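Local coordinates for protein BONZAI 1 (Arabidopsis thaliana, PDB 6KXT), which negatively regulates cell death and defence responses and binds phospholipids in a calcium-dependent way, and is represented here by its second C2 domain (C2B), at residues T14-R19 with V67-Q72; S21-K26 with L60-K65; D33-V38 with S86-N91; S76-V81 with S103-E108; H94-K99 with F119-G124. One frame throughout, in Å; residues are numbered along the deposited sequence.

Interaction 1 (T14-R19 with V67-Q72); sequences TEIVFR and VFLSVQ
Thr-14, Glu-15 and Ile-16 pair with Leu-69, Phe-68 and Val-67 on two antiparallel strands. Four backbone hydrogen bonds hold the register. Leu-69 N to Thr-14 O is 2.8 Å, and the Thr-14 N to Leu-69 O return bond is 2.9 Å. Ile-16 and Val-67 exchange the other two.

The tight side is the one that carries Thr-14, Ile-16, Val-67 and Leu-69. Val-67 CG2 lies 3.8 Å from Phe-18 CE2, and the two side chains cross at about a right angle. Ile-16 CG2 covers the centre of one face of the Phe-18 ring. Ile-16 CD1 meets Leu-69 CD1 at 4.2 Å. Leu-104 and Leu-107 of helix 104-113 pack onto this side. At its Thr-14 end a water accepts from Thr-14 OG1 and donates to Leu-69 O. That carbonyl therefore takes two donors.

The other side is looser, and Phe-68 is exposed there. Glu-15 and Phe-68 run side by side and point the same way. Glu-15 CG is anti to the backbone N (chi1 177°) and the chain stays extended, which lays it beside the ring. Glu-15 CG and Phe-68 CE2 are 3.6 Å apart, with carboxylate and ring planes turned 40° from each other.

This is the edge of one sheet of the C2 beta-sandwich, with its apolar face turned to the core.

Interaction 2 (S21-K26 with L60-K65); sequences SNLESK and LNPIWK
A contact between two loop regions joins Ser-21 to Ser-25 with Leu-60 to Pro-62. The first segment is the end of strand 13-21 and the loop after it, and the second precedes strand 67-70. Both probably correspond to regions at the calcium-binding end of related C2 domains.

Two hydrogen bonds from successive backbone N-H groups tie the segments together. Leu-23 N donates to Leu-60 O at 3.0 Å, in the plane of that carbonyl. Asn-22 N donates to Asn-61 OD1 at 2.9 Å. It comes from above the plane of the side-chain amide, 47° out of it. Asn-61 CG is anti to its own carbonyl carbon (chi1 -57°), and the oxygen beyond it reaches the other loop. The Asn-61 side chain thus extends the grip begun by the main chain of Leu-60.

Apolar atoms fill in around these bonds. Leu-23 CG rests 3.4 Å from Leu-60 O, the oxygen that accepts its own N-H. Leu-23 and Pro-62 meet tip to tip, with Leu-23 CD1 3.9 Å from Pro-62 CD. At the exposed end Leu-60 CD1 touches Ser-25 CB at 3.6 Å.

Pro-62 CB lies over one face of the Trp-64 ring, offset toward its rim. Leu-23 and Pro-62 both pack on Pro-34 of strand 34-40, and Trp-64 on Leu-36. Pro-62 also bonds through its backbone to Cys-20, which places the second loop alongside strand 13-21.

Interaction 3 (D33-V38 with S86-N91); sequences DPFLVV and SDFNSN
Two antiparallel strands of the C2 domain, pairing Pro-34 and Phe-35 with Asp-87 and Ser-86, run here into loops at the presumed calcium-binding end. Phe-35 and Ser-86 form a hydrogen-bonded pair, with Ser-86 N to Phe-35 O at 2.9 Å. The bonding continues into the loops. Phe-88 N donates to Asp-33 O at 2.9 Å. Asp-33 N donates to Asp-87 OD1 at 2.8 Å, nearly straight (177°), from above the carboxylate plane.

Phe-35 CG sits between its backbone N and carbonyl carbon (chi1 68°), and the ring beyond it lies against Ser-86 and Phe-88. Phe-35 CE1 is 3.7 Å from Ser-86 CB and 3.9 Å from Phe-88 CB. Phe-88 N sits at the ring edge, in plane. His-94 stacks on Phe-88 and meets Phe-35 edge-to-face. An alanine in place of Phe-35 would probably open a gap beside Ser-86 CB and Phe-88 CB and leave His-94 without its edge-to-face partner.

Asp-33 OD1 accepts from Asn-58 N, and OD2 has a long, weak ion pair with Lys-57. In one of two Asp-33 conformers, Asp-33 OD2 is 4.0 Å from Asp-87 OD1. No calcium is seen, but two carboxylates this close are consistent with a cation-attracting site, as in calcium-binding relatives.

Interaction 4 (S76-V81 with S103-E108); sequences SKDSPV and SLSDLE
Lys-77 reaches across the first turn of helix 104-113 to Glu-108, and the helix start is closed by a capping box. The Lys-77 side chain is fully extended, beginning with CG anti to the backbone N (chi1 -174°). It crosses both Leu-104 and Glu-108 at about a right angle. Its stem passes Leu-104, with Lys-77 CG 4.1 Å from Leu-104 CB. Its end forms a salt bridge, Lys-77 NZ to Glu-108 OE1 at 2.7 Å. The ammonium comes to the syn side of the carboxylate. Glu-142 of strand 133-143 is a second acidic partner of this lysine. A bound sulfate, probably from the crystallisation liquor, lies about 4 Å from its side chain.

The backbone of the same residue serves the helix end, for Ser-105 N donates to Lys-77 O at 3.0 Å. In the capping box Ser-103 OG accepts from Asp-106 N at 3.0 Å. Asp-106 OD2 in turn accepts from Ser-103 N, from above its carboxylate plane. Two of the first helix N-H groups thus find acceptors, Ser-105 N in the turn and Asp-106 N in the cap.

The turn 76-79 is a type I beta turn. Ser-79 N to Ser-76 O closes it, and the two hydroxyls share one hydrogen bond. Ser-103 CB touches the turn's carbonyl oxygens, 3.4 Å from Lys-77 O. A water that donates to Asp-78 O stands 2.6 Å from Ser-103 OG.

Interaction 5 (H94-K99 with F119-G124); sequences HSLIGK and FSLPTG
Leu-96 meets Leu-121 first, the two side chains sliding past each other in opposite directions with Leu-96 CD2 3.7 Å from Leu-121 CD2. Leu-96 also faces Pro-122 tip to tip. At Ile-97 it is the backbone that touches, since Ile-97 O lies 3.7 Å from Leu-121 CD2. Ile-97 and Gly-98 together face Cys-85 as a classic beta bulge. Gly-98 has no side chain, and Phe-119 packs on its bare backbone, with Phe-119 CD1 3.4 Å from Gly-98 C. The Phe-119 side chain also touches Leu-23 and Leu-135. An alanine in place of Phe-119 would probably open a gap between Gly-98 and these two leucines. Lys-99 forms the single antiparallel bridge. Lys-99 N donates to Ser-120 O at 2.8 Å, and Ser-120 N to Lys-99 O at 2.9 Å. The Lys-99 chain, extended beyond CG, crosses Pro-122 at about a right angle. Two backbone bonds thus join edge strand 95-102 to strand 117-121 of the other sheet, with apolar side chains and the aliphatic stem of Lys-99 packed around them.

All five contacts belong to one C2 beta-sandwich. Interactions 2, 3 and 5 gather toward the loop end, their centres 12 to 14 Å apart. Leu-23 of interaction 2 touches Ile-97 of interaction 5. Asp-87 N of interaction 3 probably bonds to Ser-95 O of interaction 5 (2.8 Å). Interactions 1 and 4 lie closer to the other end, centres about 11 Å apart. Phe-18 O of interaction 1 probably accepts from Trp-64 N of interaction 2 (3.1 Å). Phe-18 against Leu-36 connects interactions 1 and 3 across the core, and Val-38 against Val-81 connects 3 and 4. Interaction 4 is about 23 Å from the centre of interaction 3, where Asp-33 and Asp-87 lie and calcium might bind.

Interaction 1 (T14-R19 with V67-Q72)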
# COMPACT_ATOMS: atom_id res chain seq x y z
N THR A 14 -12.71 -3.76 3.88
CA THR A 14 -12.26 -2.37 3.74
C THR A 14 -11.99 -2.08 2.25
O THR A 14 -11.16 -2.79 1.64
CB THR A 14 -11.04 -2.11 4.62
OG1 THR A 14 -11.37 -2.46 5.96
CG2 THR A 14 -10.61 -0.67 4.57
N GLU A 15 -12.63 -1.06 1.72
CA GLU A 15 -12.39 -0.59 0.35
C GLU A 15 -11.46 0.63 0.44
O GLU A 15 -11.79 1.61 1.15
CB GLU A 15 -13.73 -0.23 -0.28
CG GLU A 15 -13.54 0.32 -1.68
CD GLU A 15 -14.83 0.67 -2.40
OE1 GLU A 15 -15.90 0.38 -1.85
OE2 GLU A 15 -14.74 1.19 -3.51
N ILE A 16 -10.36 0.62 -0.30
CA ILE A 16 -9.33 1.68 -0.23
C ILE A 16 -8.95 2.13 -1.62
O ILE A 16 -8.67 1.30 -2.50
CB ILE A 16 -8.06 1.21 0.53
CG1 ILE A 16 -8.43 0.61 1.89
CG2 ILE A 16 -7.09 2.40 0.63
CD1 ILE A 16 -7.25 0.26 2.78
N VAL A 17 -8.97 3.44 -1.84
CA VAL A 17 -8.40 4.06 -3.07
C VAL A 17 -7.08 4.69 -2.63
O VAL A 17 -7.08 5.62 -1.78
CB VAL A 17 -9.34 5.08 -3.73
CG1 VAL A 17 -8.60 5.85 -4.83
CG2 VAL A 17 -10.59 4.40 -4.28
N PHE A 18 -5.98 4.22 -3.17
CA PHE A 18 -4.62 4.74 -2.99
C PHE A 18 -4.24 5.68 -4.11
O PHE A 18 -4.61 5.49 -5.27
CB PHE A 18 -3.62 3.59 -2.97
CG PHE A 18 -3.71 2.68 -1.77
CD1 PHE A 18 -3.27 3.13 -0.54
CD2 PHE A 18 -4.13 1.37 -1.89
CE1 PHE A 18 -3.24 2.27 0.56
CE2 PHE A 18 -4.09 0.51 -0.79
CZ PHE A 18 -3.67 0.98 0.43
N ARG A 19 -3.48 6.70 -3.73
CA ARG A 19 -2.94 7.70 -4.67
C ARG A 19 -1.48 7.92 -4.30
O ARG A 19 -1.15 7.93 -3.09
CB ARG A 19 -3.73 8.99 -4.55
CG ARG A 19 -3.09 10.17 -5.25
CD ARG A 19 -4.08 11.34 -5.18
NE ARG A 19 -4.28 11.93 -3.85
CZ ARG A 19 -3.49 12.86 -3.34
NH1 ARG A 19 -2.40 13.27 -3.97
NH2 ARG A 19 -3.79 13.40 -2.16
N VAL A 67 -9.09 -1.15 -4.05
CA VAL A 67 -8.76 -2.49 -3.56
C VAL A 67 -9.65 -2.83 -2.36
O VAL A 67 -10.09 -1.93 -1.65
CB VAL A 67 -7.28 -2.66 -3.25
CG1 VAL A 67 -6.41 -2.33 -4.47
CG2 VAL A 67 -6.82 -1.88 -2.06
N PHE A 68 -9.91 -4.11 -2.15
CA PHE A 68 -10.76 -4.60 -1.05
C PHE A 68 -9.93 -5.52 -0.19
O PHE A 68 -9.31 -6.46 -0.70
CB PHE A 68 -11.95 -5.39 -1.61
CG PHE A 68 -12.83 -4.51 -2.44
CD1 PHE A 68 -12.55 -4.30 -3.79
CD2 PHE A 68 -13.85 -3.79 -1.86
CE1 PHE A 68 -13.28 -3.39 -4.54
CE2 PHE A 68 -14.62 -2.93 -2.62
CZ PHE A 68 -14.34 -2.74 -3.95
N LEU A 69 -9.83 -5.21 1.09
CA LEU A 69 -9.03 -6.01 2.03
C LEU A 69 -9.90 -6.52 3.17
O LEU A 69 -10.57 -5.73 3.86
CB LEU A 69 -7.90 -5.13 2.57
CG LEU A 69 -6.82 -4.77 1.57
CD1 LEU A 69 -5.93 -3.65 2.09
CD2 LEU A 69 -6.01 -6.00 1.16
N SER A 70 -9.86 -7.81 3.39
CA SER A 70 -10.53 -8.46 4.54
C SER A 70 -9.59 -8.46 5.74
O SER A 70 -8.36 -8.35 5.62
CB SER A 70 -10.92 -9.86 4.16
OG SER A 70 -9.76 -10.70 4.13
N VAL A 71 -10.16 -8.75 6.91
CA VAL A 71 -9.41 -9.03 8.14
C VAL A 71 -8.55 -10.28 7.96
O VAL A 71 -7.44 -10.27 8.46
CB VAL A 71 -10.39 -9.14 9.33
CG1 VAL A 71 -9.70 -9.73 10.55
CG2 VAL A 71 -10.98 -7.77 9.65
N GLN A 72 -9.00 -11.27 7.20
CA GLN A 72 -8.16 -12.47 7.01
C GLN A 72 -6.91 -12.10 6.19
O GLN A 72 -5.84 -12.68 6.42
CB GLN A 72 -9.03 -13.56 6.40
CG GLN A 72 -10.21 -13.99 7.30
CD GLN A 72 -11.29 -12.93 7.52
OE1 GLN A 72 -11.88 -12.38 6.55
NE2 GLN A 72 -11.61 -12.72 8.81
O HOH W 1 -11.06 -5.18 6.60

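Interaction 2 (S21-K26 with L60-K65)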
# COMPACT_ATOMS: atom_id res chain seq x y z
N SER A 21 1.89 10.73 -4.95
CA SER A 21 2.34 12.06 -5.40
C SER A 21 3.84 12.01 -5.71
O SER A 21 4.59 11.55 -4.84
CB SER A 21 2.03 13.07 -4.33
OG SER A 21 2.13 14.38 -4.83
N ASN A 22 4.25 12.49 -6.88
CA ASN A 22 5.65 12.90 -7.16
C ASN A 22 6.56 11.66 -7.12
O ASN A 22 7.64 11.73 -6.53
CB ASN A 22 6.06 14.06 -6.23
CG ASN A 22 7.35 14.77 -6.62
OD1 ASN A 22 7.77 14.75 -7.78
ND2 ASN A 22 8.01 15.40 -5.64
N LEU A 23 6.18 10.55 -7.76
CA LEU A 23 7.11 9.42 -7.88
C LEU A 23 8.37 9.89 -8.63
O LEU A 23 8.26 10.69 -9.58
CB LEU A 23 6.45 8.27 -8.64
CG LEU A 23 5.20 7.70 -7.99
CD1 LEU A 23 4.76 6.49 -8.78
CD2 LEU A 23 5.47 7.32 -6.52
N GLU A 24 9.51 9.41 -8.20
CA GLU A 24 10.78 9.91 -8.78
C GLU A 24 10.85 9.62 -10.27
O GLU A 24 10.43 8.55 -10.77
CB GLU A 24 11.97 9.25 -8.10
CG GLU A 24 13.30 9.79 -8.61
CD GLU A 24 14.54 9.32 -7.86
OE1 GLU A 24 14.86 8.11 -7.92
OE2 GLU A 24 15.17 10.19 -7.23
N SER A 25 11.50 10.55 -10.97
CA SER A 25 11.80 10.42 -12.41
C SER A 25 13.16 11.09 -12.64
O SER A 25 13.40 12.17 -12.08
CB SER A 25 10.73 11.04 -13.25
OG SER A 25 10.97 10.79 -14.62
N LYS A 26 14.01 10.40 -13.35
CA LYS A 26 15.35 10.93 -13.66
C LYS A 26 15.60 10.84 -15.16
O LYS A 26 15.19 9.89 -15.84
CB LYS A 26 16.43 10.16 -12.91
CG LYS A 26 16.42 10.24 -11.38
CD LYS A 26 17.54 9.35 -10.82
CE LYS A 26 17.47 7.89 -11.24
NZ LYS A 26 18.38 7.03 -10.45
N LEU A 60 3.42 9.35 -12.84
CA LEU A 60 4.19 9.70 -11.62
C LEU A 60 3.23 10.19 -10.52
O LEU A 60 3.72 10.44 -9.40
CB LEU A 60 5.25 10.77 -11.95
CG LEU A 60 6.22 10.39 -13.07
CD1 LEU A 60 7.15 11.56 -13.37
CD2 LEU A 60 7.06 9.16 -12.70
N ASN A 61 1.93 10.28 -10.76
CA ASN A 61 0.93 10.71 -9.76
C ASN A 61 -0.29 9.79 -9.84
O ASN A 61 -1.41 10.26 -10.04
CB ASN A 61 0.60 12.18 -9.92
CG ASN A 61 1.83 13.03 -9.83
OD1 ASN A 61 2.19 13.42 -8.72
ND2 ASN A 61 2.47 13.33 -10.97
N PRO A 62 -0.09 8.46 -9.78
CA PRO A 62 -1.17 7.51 -9.97
C PRO A 62 -2.29 7.57 -8.93
O PRO A 62 -2.05 7.86 -7.74
CB PRO A 62 -0.49 6.14 -9.86
CG PRO A 62 0.72 6.38 -8.94
CD PRO A 62 1.15 7.77 -9.41
N ILE A 63 -3.51 7.34 -9.42
CA ILE A 63 -4.70 7.05 -8.56
C ILE A 63 -5.26 5.73 -9.05
O ILE A 63 -5.58 5.61 -10.23
CB ILE A 63 -5.76 8.16 -8.62
CG1 ILE A 63 -5.23 9.54 -8.23
CG2 ILE A 63 -6.95 7.74 -7.76
CD1 ILE A 63 -6.14 10.72 -8.61
N TRP A 64 -5.31 4.70 -8.20
CA TRP A 64 -5.69 3.36 -8.68
C TRP A 64 -7.17 3.09 -8.40
O TRP A 64 -7.77 3.81 -7.55
CB TRP A 64 -4.79 2.27 -8.04
CG TRP A 64 -3.39 2.24 -8.54
CD1 TRP A 64 -2.93 1.67 -9.70
CD2 TRP A 64 -2.25 2.80 -7.87
NE1 TRP A 64 -1.58 1.84 -9.77
CE2 TRP A 64 -1.12 2.54 -8.68
CE3 TRP A 64 -2.06 3.56 -6.70
CZ2 TRP A 64 0.17 2.87 -8.28
CZ3 TRP A 64 -0.78 3.91 -6.31
CH2 TRP A 64 0.32 3.59 -7.10
N LYS A 65 -7.68 2.07 -9.05
CA LYS A 65 -9.04 1.56 -8.76
C LYS A 65 -9.02 1.04 -7.33
O LYS A 65 -7.98 0.67 -6.76
CB LYS A 65 -9.42 0.48 -9.77
CG LYS A 65 -9.54 0.96 -11.21
CD LYS A 65 -9.83 -0.14 -12.18
CE LYS A 65 -9.94 0.38 -13.60
NZ LYS A 65 -10.46 -0.67 -14.50
O HOH W 2 0.12 14.78 -6.97

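Interaction 3 (D33-V38 with S86-N91)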
# COMPACT_ATOMS: atom_id res chain seq x y z
N ASP A 33 6.06 2.74 -14.47
CA ASP A 33 4.72 2.15 -14.68
C ASP A 33 4.27 1.54 -13.37
O ASP A 33 4.44 0.35 -13.14
CB ASP A 33 4.76 1.09 -15.77
CG ASP A 33 5.35 1.61 -17.06
OD1 ASP A 33 4.81 2.60 -17.58
OD2 ASP A 33 6.34 0.98 -17.56
N PRO A 34 3.76 2.37 -12.43
CA PRO A 34 3.60 1.90 -11.07
C PRO A 34 2.33 1.09 -10.80
O PRO A 34 1.31 1.26 -11.41
CB PRO A 34 3.51 3.20 -10.27
CG PRO A 34 2.87 4.16 -11.23
CD PRO A 34 3.45 3.78 -12.58
N PHE A 35 2.50 0.20 -9.84
CA PHE A 35 1.44 -0.55 -9.18
C PHE A 35 1.82 -0.71 -7.71
O PHE A 35 2.99 -0.49 -7.30
CB PHE A 35 1.24 -1.91 -9.87
CG PHE A 35 2.34 -2.93 -9.76
CD1 PHE A 35 3.50 -2.81 -10.51
CD2 PHE A 35 2.25 -4.00 -8.88
CE1 PHE A 35 4.52 -3.73 -10.41
CE2 PHE A 35 3.26 -4.96 -8.81
CZ PHE A 35 4.40 -4.81 -9.56
N LEU A 36 0.77 -1.00 -6.92
CA LEU A 36 0.96 -1.25 -5.47
C LEU A 36 0.69 -2.71 -5.15
O LEU A 36 -0.21 -3.33 -5.75
CB LEU A 36 0.02 -0.42 -4.58
CG LEU A 36 0.05 1.08 -4.74
CD1 LEU A 36 -0.95 1.72 -3.78
CD2 LEU A 36 1.44 1.60 -4.52
N VAL A 37 1.43 -3.24 -4.21
CA VAL A 37 1.18 -4.58 -3.63
C VAL A 37 1.05 -4.37 -2.12
O VAL A 37 1.89 -3.73 -1.48
CB VAL A 37 2.34 -5.54 -3.95
CG1 VAL A 37 2.11 -6.86 -3.26
CG2 VAL A 37 2.50 -5.67 -5.47
N VAL A 38 -0.03 -4.91 -1.56
CA VAL A 38 -0.24 -4.98 -0.09
C VAL A 38 0.10 -6.39 0.36
O VAL A 38 -0.39 -7.34 -0.28
CB VAL A 38 -1.67 -4.62 0.26
CG1 VAL A 38 -1.87 -4.65 1.75
CG2 VAL A 38 -2.02 -3.23 -0.24
N SER A 86 5.87 -0.45 -6.95
CA SER A 86 6.87 -1.01 -7.89
C SER A 86 6.58 -0.56 -9.30
O SER A 86 5.43 -0.23 -9.68
CB SER A 86 6.92 -2.50 -7.84
OG SER A 86 7.31 -2.95 -6.55
N ASP A 87 7.67 -0.52 -10.06
CA ASP A 87 7.69 -0.24 -11.50
C ASP A 87 7.57 -1.56 -12.28
O ASP A 87 8.50 -2.37 -12.19
CB ASP A 87 9.01 0.43 -11.85
CG ASP A 87 9.12 0.86 -13.30
OD1 ASP A 87 8.12 0.88 -14.00
OD2 ASP A 87 10.24 1.26 -13.68
N PHE A 88 6.46 -1.78 -12.96
CA PHE A 88 6.21 -3.00 -13.76
C PHE A 88 7.14 -3.01 -14.98
O PHE A 88 7.16 -2.05 -15.78
CB PHE A 88 4.76 -3.06 -14.24
CG PHE A 88 4.42 -4.40 -14.83
CD1 PHE A 88 3.99 -5.44 -14.02
CD2 PHE A 88 4.46 -4.59 -16.20
CE1 PHE A 88 3.67 -6.68 -14.57
CE2 PHE A 88 4.14 -5.83 -16.75
CZ PHE A 88 3.74 -6.86 -15.93
N ASN A 89 7.89 -4.08 -15.10
CA ASN A 89 8.78 -4.29 -16.27
C ASN A 89 8.31 -5.55 -17.03
O ASN A 89 7.99 -6.59 -16.38
CB ASN A 89 10.23 -4.37 -15.79
CG ASN A 89 10.74 -3.04 -15.24
OD1 ASN A 89 10.51 -2.01 -15.85
ND2 ASN A 89 11.42 -3.05 -14.09
N SER A 90 8.27 -5.41 -18.35
CA SER A 90 7.88 -6.48 -19.31
C SER A 90 8.75 -7.72 -19.08
O SER A 90 8.22 -8.84 -19.22
CB SER A 90 7.97 -5.99 -20.74
OG SER A 90 9.11 -5.16 -20.94
N ASN A 91 10.03 -7.52 -18.72
CA ASN A 91 10.97 -8.65 -18.46
C ASN A 91 10.58 -9.37 -17.17
O ASN A 91 11.10 -10.46 -16.94
CB ASN A 91 12.44 -8.23 -18.42
CG ASN A 91 12.84 -7.49 -17.16
OD1 ASN A 91 12.13 -7.46 -16.16
ND2 ASN A 91 14.01 -6.87 -17.22
O HOH W 3 8.57 -0.11 -16.59

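Interaction 4 (S76-V81 with S103-E108)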
# COMPACT_ATOMS: atom_id res chain seq x y z
N SER A 76 -5.54 -8.26 11.34
CA SER A 76 -6.52 -7.47 12.12
C SER A 76 -6.38 -6.02 11.68
O SER A 76 -5.37 -5.72 11.00
CB SER A 76 -6.26 -7.56 13.61
OG SER A 76 -5.07 -6.87 13.96
N LYS A 77 -7.34 -5.19 12.02
CA LYS A 77 -7.33 -3.76 11.62
C LYS A 77 -6.09 -3.06 12.18
O LYS A 77 -5.54 -2.17 11.53
CB LYS A 77 -8.62 -3.11 12.10
CG LYS A 77 -8.76 -1.68 11.60
CD LYS A 77 -10.11 -1.07 11.87
CE LYS A 77 -10.05 0.40 11.54
NZ LYS A 77 -11.36 1.07 11.64
N ASP A 78 -5.54 -3.50 13.29
CA ASP A 78 -4.37 -2.84 13.91
C ASP A 78 -3.03 -3.48 13.50
O ASP A 78 -2.01 -2.97 13.93
CB ASP A 78 -4.49 -2.93 15.43
CG ASP A 78 -5.54 -2.00 16.01
OD1 ASP A 78 -5.83 -0.93 15.43
OD2 ASP A 78 -6.08 -2.34 17.07
N SER A 79 -3.04 -4.53 12.70
CA SER A 79 -1.81 -5.25 12.31
C SER A 79 -1.11 -4.45 11.20
O SER A 79 -1.70 -4.28 10.13
CB SER A 79 -2.08 -6.64 11.80
OG SER A 79 -2.70 -7.45 12.83
N PRO A 80 0.18 -4.12 11.35
CA PRO A 80 0.88 -3.51 10.23
C PRO A 80 0.88 -4.46 9.04
O PRO A 80 1.03 -5.67 9.18
CB PRO A 80 2.30 -3.32 10.76
CG PRO A 80 2.14 -3.25 12.27
CD PRO A 80 0.97 -4.14 12.59
N VAL A 81 0.71 -3.88 7.85
CA VAL A 81 0.97 -4.57 6.57
C VAL A 81 2.03 -3.75 5.82
O VAL A 81 2.35 -2.64 6.21
CB VAL A 81 -0.28 -4.76 5.70
CG1 VAL A 81 -1.33 -5.58 6.44
CG2 VAL A 81 -0.88 -3.43 5.25
N SER A 103 -0.82 -0.12 9.33
CA SER A 103 -2.02 -0.95 9.52
C SER A 103 -3.21 -0.33 8.82
O SER A 103 -3.16 0.84 8.40
CB SER A 103 -2.38 -1.09 10.97
OG SER A 103 -2.72 0.18 11.52
N LEU A 104 -4.30 -1.05 8.69
CA LEU A 104 -5.54 -0.45 8.15
C LEU A 104 -5.96 0.71 9.05
O LEU A 104 -6.47 1.73 8.51
CB LEU A 104 -6.64 -1.51 8.04
CG LEU A 104 -6.52 -2.60 6.97
CD1 LEU A 104 -7.80 -3.42 6.86
CD2 LEU A 104 -6.12 -2.03 5.63
N SER A 105 -5.85 0.56 10.38
CA SER A 105 -6.21 1.65 11.32
C SER A 105 -5.41 2.90 10.94
O SER A 105 -5.93 4.04 10.94
CB SER A 105 -5.97 1.17 12.74
OG SER A 105 -6.31 2.21 13.62
N ASP A 106 -4.13 2.74 10.66
CA ASP A 106 -3.24 3.86 10.28
C ASP A 106 -3.67 4.46 8.94
O ASP A 106 -3.76 5.71 8.81
CB ASP A 106 -1.81 3.35 10.11
CG ASP A 106 -1.09 2.88 11.36
OD1 ASP A 106 -1.49 3.29 12.46
OD2 ASP A 106 -0.10 2.10 11.18
N LEU A 107 -4.01 3.63 7.97
CA LEU A 107 -4.46 4.15 6.66
C LEU A 107 -5.74 4.97 6.85
O LEU A 107 -5.92 5.98 6.18
CB LEU A 107 -4.68 2.99 5.71
CG LEU A 107 -3.41 2.20 5.34
CD1 LEU A 107 -3.77 1.10 4.36
CD2 LEU A 107 -2.29 3.09 4.78
N GLU A 108 -6.65 4.54 7.72
CA GLU A 108 -7.88 5.32 7.98
C GLU A 108 -7.50 6.67 8.58
O GLU A 108 -8.11 7.67 8.18
CB GLU A 108 -8.77 4.51 8.90
CG GLU A 108 -10.10 5.16 9.18
CD GLU A 108 -11.05 4.29 10.02
OE1 GLU A 108 -10.58 3.52 10.81
OE2 GLU A 108 -12.25 4.44 9.82
O HOH W 4 -4.16 -3.91 9.10
O HOH W 5 -2.36 0.08 14.11

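Interaction 5 (H94-K99 with F119-G124)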
# COMPACT_ATOMS: atom_id res chain seq x y z
N HIS A 94 10.41 -6.47 -11.49
CA HIS A 94 9.81 -5.16 -11.18
C HIS A 94 10.69 -4.44 -10.17
O HIS A 94 10.99 -5.01 -9.11
CB HIS A 94 8.39 -5.37 -10.67
CG HIS A 94 7.62 -6.28 -11.57
ND1 HIS A 94 7.58 -6.07 -12.94
CD2 HIS A 94 6.83 -7.35 -11.33
CE1 HIS A 94 6.83 -7.00 -13.51
NE2 HIS A 94 6.32 -7.76 -12.55
N SER A 95 10.95 -3.16 -10.42
CA SER A 95 11.87 -2.42 -9.52
C SER A 95 11.10 -1.69 -8.44
O SER A 95 9.98 -1.22 -8.67
CB SER A 95 12.76 -1.51 -10.24
OG SER A 95 12.03 -0.63 -11.07
N LEU A 96 11.69 -1.67 -7.26
CA LEU A 96 11.09 -1.00 -6.09
C LEU A 96 11.13 0.51 -6.24
O LEU A 96 12.23 1.08 -6.46
CB LEU A 96 11.83 -1.44 -4.83
CG LEU A 96 11.25 -0.93 -3.52
CD1 LEU A 96 9.82 -1.40 -3.32
CD2 LEU A 96 12.14 -1.40 -2.38
N ILE A 97 9.97 1.12 -6.11
CA ILE A 97 9.83 2.60 -6.05
C ILE A 97 9.80 3.05 -4.60
O ILE A 97 10.47 4.04 -4.29
CB ILE A 97 8.61 3.04 -6.87
CG1 ILE A 97 8.71 2.70 -8.39
CG2 ILE A 97 8.33 4.51 -6.60
CD1 ILE A 97 7.41 2.88 -9.16
N GLY A 98 9.08 2.37 -3.71
CA GLY A 98 9.02 2.82 -2.31
C GLY A 98 8.18 1.89 -1.46
O GLY A 98 7.37 1.15 -2.01
N LYS A 99 8.43 1.94 -0.16
CA LYS A 99 7.78 1.08 0.84
C LYS A 99 7.17 1.95 1.92
O LYS A 99 7.74 2.97 2.38
CB LYS A 99 8.89 0.23 1.48
CG LYS A 99 8.44 -0.73 2.54
CD LYS A 99 9.61 -1.57 3.02
CE LYS A 99 9.05 -2.67 3.89
NZ LYS A 99 10.14 -3.42 4.51
N PHE A 119 7.17 7.59 1.21
CA PHE A 119 7.82 6.31 0.93
C PHE A 119 9.23 6.30 1.50
O PHE A 119 9.87 7.36 1.58
CB PHE A 119 7.84 6.10 -0.57
CG PHE A 119 6.55 5.65 -1.20
CD1 PHE A 119 5.99 4.43 -0.87
CD2 PHE A 119 5.87 6.41 -2.13
CE1 PHE A 119 4.80 3.97 -1.45
CE2 PHE A 119 4.70 5.96 -2.72
CZ PHE A 119 4.15 4.73 -2.38
N SER A 120 9.69 5.09 1.76
CA SER A 120 11.13 4.90 2.02
C SER A 120 11.68 3.68 1.33
O SER A 120 10.94 2.92 0.70
CB SER A 120 11.43 4.85 3.48
OG SER A 120 10.93 3.64 4.03
N LEU A 121 13.01 3.65 1.29
CA LEU A 121 13.73 2.50 0.67
C LEU A 121 14.60 1.88 1.74
O LEU A 121 15.34 2.61 2.40
CB LEU A 121 14.60 2.96 -0.49
CG LEU A 121 13.81 3.37 -1.71
CD1 LEU A 121 14.74 4.02 -2.75
CD2 LEU A 121 13.04 2.20 -2.34
N PRO A 122 14.54 0.56 1.92
CA PRO A 122 15.49 -0.13 2.79
C PRO A 122 16.92 0.03 2.26
O PRO A 122 17.09 0.07 1.08
CB PRO A 122 15.02 -1.59 2.70
CG PRO A 122 13.59 -1.53 2.23
CD PRO A 122 13.58 -0.36 1.30
N THR A 123 17.89 0.27 3.15
CA THR A 123 19.28 0.62 2.74
C THR A 123 20.30 -0.40 3.26
O THR A 123 20.02 -1.09 4.27
CB THR A 123 19.65 1.99 3.28
OG1 THR A 123 19.57 1.94 4.70
CG2 THR A 123 18.72 3.04 2.74
N GLY A 124 21.48 -0.38 2.62
CA GLY A 124 22.59 -1.25 3.05
C GLY A 124 23.56 -0.56 3.98
O GLY A 124 24.62 -1.13 4.24